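Local coordinates for uncharacterized protein (Bacteroides ovatus, PDB 4ID2) that is of unknown function but adopts a beta-barrel-like fold and belongs to the DUF4738 family, at residues Tyr68-His76 against Leu85-Asp93. Sequence-based numbering, arbitrary orientation.
Sequences YVDNKIVLH and LNKTFTKND
Leu75 and Phe89 lie side by side on the buried face of an antiparallel ladder, Leu75 CD2 4.0 Å from Phe89 CE2. Leu85 crosses Leu75 at about a right angle, bringing its CD2 within 3.9 Å of Leu75 CG, while Ile73 O sits at the edge of the Phe89 ring. Ile111, Ile140 and Ile142 from the facing strands continue this apolar layer. Ile73 and Phe89 exchange two backbone hydrogen bonds, as do Leu75 and Lys87. The outer face is looser: Thr88 CG2 lies 4.0 Å from Lys72 CD and its OG1 3.8 Å from Val74 CG2, and Asn86 OD1 rests 3.4 Å above the His76 ring plane, toward its rim. With CG anti to the backbone N (chi1 -159°), the Asp70 carboxylate is carried toward Lys91, and OD2 forms a salt bridge with NZ at 3.2 Å; NZ also donates to Ser106 O. Asp70 OD1 accepts Asn71 N (2.7 Å), from above the carboxylate plane, and Leu108 N. Past the ladder, a water accepts from Lys91 N and donates to Asn71 O. Replacing Asp70 with an alanine would probably leave Lys91 without its charge partner and both amides without their carboxylate acceptor. The arrangement is a beta hairpin, strands 67-79 and 82-89, in a beta-barrel-like fold.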
loop_
_atom_site.group_PDB
_atom_site.type_symbol
_atom_site.label_atom_id
_atom_site.label_comp_id
_atom_site.label_asym_id
_atom_site.label_seq_id
_atom_site.Cartn_x
_atom_site.Cartn_y
_atom_site.Cartn_z
ATOM N N TYR A 68 3.394 10.031 25.127
ATOM C CA TYR A 68 4.392 10.635 24.245
ATOM C C TYR A 68 4.025 12.082 23.921
ATOM O O TYR A 68 2.857 12.358 23.641
ATOM C CB TYR A 68 4.498 9.827 22.938
ATOM C CG TYR A 68 4.951 8.399 23.144
ATOM C CD1 TYR A 68 4.046 7.403 23.497
ATOM C CD2 TYR A 68 6.285 8.042 22.993
ATOM C CE1 TYR A 68 4.459 6.088 23.701
ATOM C CE2 TYR A 68 6.709 6.727 23.180
ATOM C CZ TYR A 68 5.792 5.749 23.537
ATOM O OH TYR A 68 6.178 4.439 23.739
ATOM N N VAL A 69 5.010 13.003 23.941
ATOM C CA VAL A 69 4.778 14.399 23.554
ATOM C C VAL A 69 4.894 14.462 22.018
ATOM O O VAL A 69 5.777 13.821 21.431
ATOM C CB VAL A 69 5.712 15.410 24.276
ATOM C CG1 VAL A 69 7.113 15.398 23.705
ATOM C CG2 VAL A 69 5.152 16.821 24.205
ATOM N N ASP A 70 3.976 15.191 21.373
ATOM C CA ASP A 70 3.948 15.311 19.916
ATOM C C ASP A 70 4.976 16.357 19.448
ATOM O O ASP A 70 5.511 17.112 20.267
ATOM C CB ASP A 70 2.533 15.680 19.454
ATOM C CG ASP A 70 2.208 15.354 18.008
ATOM O OD1 ASP A 70 3.130 14.937 17.263
ATOM O OD2 ASP A 70 1.049 15.539 17.614
ATOM N N ASN A 71 5.261 16.391 18.133
ATOM C CA ASN A 71 6.247 17.308 17.568
ATOM C C ASN A 71 5.651 18.355 16.650
ATOM O O ASN A 71 4.567 18.172 16.096
ATOM C CB ASN A 71 7.284 16.517 16.751
ATOM C CG ASN A 71 7.953 15.411 17.524
ATOM O OD1 ASN A 71 8.788 15.658 18.396
ATOM N ND2 ASN A 71 7.607 14.164 17.233
ATOM N N LYS A 72 6.419 19.433 16.451
ATOM C CA LYS A 72 6.155 20.472 15.464
ATOM C C LYS A 72 7.315 20.416 14.480
ATOM O O LYS A 72 8.419 20.040 14.882
ATOM C CB LYS A 72 5.995 21.873 16.086
ATOM C CG LYS A 72 7.251 22.470 16.716
ATOM C CD LYS A 72 6.955 23.840 17.335
ATOM C CE LYS A 72 8.182 24.444 17.967
ATOM N NZ LYS A 72 7.919 25.810 18.487
ATOM N N ILE A 73 7.083 20.761 13.206
ATOM C CA ILE A 73 8.145 20.775 12.210
ATOM C C ILE A 73 8.141 22.126 11.522
ATOM O O ILE A 73 7.168 22.450 10.854
ATOM C CB ILE A 73 8.032 19.600 11.197
ATOM C CG1 ILE A 73 8.331 18.262 11.911
ATOM C CG2 ILE A 73 9.025 19.806 10.053
ATOM C CD1 ILE A 73 8.229 17.032 11.095
ATOM N N VAL A 74 9.223 22.905 11.659
ATOM C CA VAL A 74 9.335 24.191 10.978
ATOM C C VAL A 74 9.990 23.931 9.625
ATOM O O VAL A 74 11.106 23.424 9.592
ATOM C CB VAL A 74 10.121 25.234 11.805
ATOM C CG1 VAL A 74 10.282 26.544 11.024
ATOM C CG2 VAL A 74 9.437 25.494 13.149
ATOM N N LEU A 75 9.304 24.267 8.524
ATOM C CA LEU A 75 9.830 24.137 7.169
ATOM C C LEU A 75 10.084 25.547 6.650
ATOM O O LEU A 75 9.137 26.305 6.493
ATOM C CB LEU A 75 8.847 23.347 6.272
ATOM C CG LEU A 75 9.006 23.435 4.732
ATOM C CD1 LEU A 75 10.412 23.160 4.267
ATOM C CD2 LEU A 75 8.096 22.430 4.035
ATOM N N HIS A 76 11.365 25.925 6.465
ATOM C CA HIS A 76 11.755 27.237 5.939
ATOM C C HIS A 76 12.355 27.059 4.540
ATOM O O HIS A 76 13.494 26.610 4.399
ATOM C CB HIS A 76 12.741 27.959 6.872
ATOM C CG HIS A 76 12.883 29.428 6.587
ATOM N ND1 HIS A 76 13.640 30.245 7.401
ATOM C CD2 HIS A 76 12.337 30.189 5.605
ATOM C CE1 HIS A 76 13.544 31.464 6.892
ATOM N NE2 HIS A 76 12.762 31.481 5.816
ATOM N N LEU A 85 8.314 29.961 1.624
ATOM C CA LEU A 85 7.437 29.444 2.668
ATOM C C LEU A 85 8.176 29.308 3.997
ATOM O O LEU A 85 9.303 28.825 4.018
ATOM C CB LEU A 85 6.890 28.069 2.242
ATOM C CG LEU A 85 5.867 27.441 3.207
ATOM C CD1 LEU A 85 4.580 27.093 2.491
ATOM C CD2 LEU A 85 6.440 26.212 3.897
ATOM N N ASN A 86 7.536 29.722 5.092
ATOM C CA ASN A 86 8.060 29.597 6.450
ATOM C C ASN A 86 6.890 29.210 7.345
ATOM O O ASN A 86 6.219 30.082 7.892
ATOM C CB ASN A 86 8.742 30.893 6.902
ATOM C CG ASN A 86 9.374 30.792 8.273
ATOM O OD1 ASN A 86 10.094 29.848 8.573
ATOM N ND2 ASN A 86 9.089 31.735 9.155
ATOM N N LYS A 87 6.594 27.903 7.423
ATOM C CA LYS A 87 5.450 27.392 8.177
ATOM C C LYS A 87 5.842 26.444 9.295
ATOM O O LYS A 87 6.715 25.602 9.105
ATOM C CB LYS A 87 4.517 26.628 7.217
ATOM C CG LYS A 87 3.226 26.147 7.874
ATOM C CD LYS A 87 2.159 25.845 6.853
ATOM C CE LYS A 87 0.941 25.223 7.481
ATOM N NZ LYS A 87 0.220 26.161 8.391
ATOM N N THR A 88 5.135 26.535 10.433
ATOM C CA THR A 88 5.256 25.591 11.532
ATOM C C THR A 88 4.207 24.523 11.264
ATOM O O THR A 88 3.016 24.838 11.204
ATOM C CB THR A 88 5.087 26.266 12.887
ATOM O OG1 THR A 88 6.116 27.242 13.039
ATOM C CG2 THR A 88 5.151 25.266 14.047
ATOM N N PHE A 89 4.645 23.282 11.052
ATOM C CA PHE A 89 3.748 22.169 10.780
ATOM C C PHE A 89 3.477 21.335 12.023
ATOM O O PHE A 89 4.368 21.140 12.844
ATOM C CB PHE A 89 4.310 21.224 9.696
ATOM C CG PHE A 89 4.085 21.691 8.283
ATOM C CD1 PHE A 89 2.906 21.407 7.622
ATOM C CD2 PHE A 89 5.063 22.394 7.602
ATOM C CE1 PHE A 89 2.699 21.840 6.320
ATOM C CE2 PHE A 89 4.857 22.803 6.280
ATOM C CZ PHE A 89 3.684 22.517 5.650
ATOM N N THR A 90 2.262 20.795 12.116
ATOM C CA THR A 90 1.849 19.827 13.139
ATOM C C THR A 90 1.007 18.779 12.427
ATOM O O THR A 90 0.564 19.024 11.306
ATOM C CB THR A 90 1.088 20.489 14.312
ATOM O OG1 THR A 90 -0.189 20.944 13.870
ATOM C CG2 THR A 90 1.856 21.626 14.940
ATOM N N LYS A 91 0.744 17.636 13.066
ATOM C CA LYS A 91 -0.104 16.602 12.456
ATOM C C LYS A 91 -1.515 17.153 12.104
ATOM O O LYS A 91 -2.140 16.661 11.166
ATOM C CB LYS A 91 -0.214 15.362 13.370
ATOM C CG LYS A 91 -0.939 15.605 14.691
ATOM C CD LYS A 91 -0.995 14.355 15.526
ATOM C CE LYS A 91 -1.839 14.570 16.757
ATOM N NZ LYS A 91 -1.517 13.594 17.826
ATOM N N ASN A 92 -1.976 18.211 12.804
ATOM C CA ASN A 92 -3.287 18.826 12.566
ATOM C C ASN A 92 -3.372 19.513 11.192
ATOM O O ASN A 92 -4.477 19.655 10.677
ATOM C CB ASN A 92 -3.641 19.796 13.688
ATOM C CG ASN A 92 -3.495 19.171 15.055
ATOM O OD1 ASN A 92 -2.599 19.522 15.823
ATOM N ND2 ASN A 92 -4.289 18.147 15.334
ATOM N N ASP A 93 -2.225 19.846 10.556
ATOM C CA ASP A 93 -2.205 20.386 9.183
ATOM C C ASP A 93 -2.692 19.365 8.144
ATOM O O ASP A 93 -2.947 19.750 7.006
ATOM C CB ASP A 93 -0.793 20.847 8.783
ATOM C CG ASP A 93 -0.391 22.127 9.462
ATOM O OD1 ASP A 93 -0.912 23.187 9.073
ATOM O OD2 ASP A 93 0.415 22.065 10.404
HETATM O O HOH W 1 -0.697 16.178 19.567
HETATM O O HOH W 2 2.074 17.288 15.496
#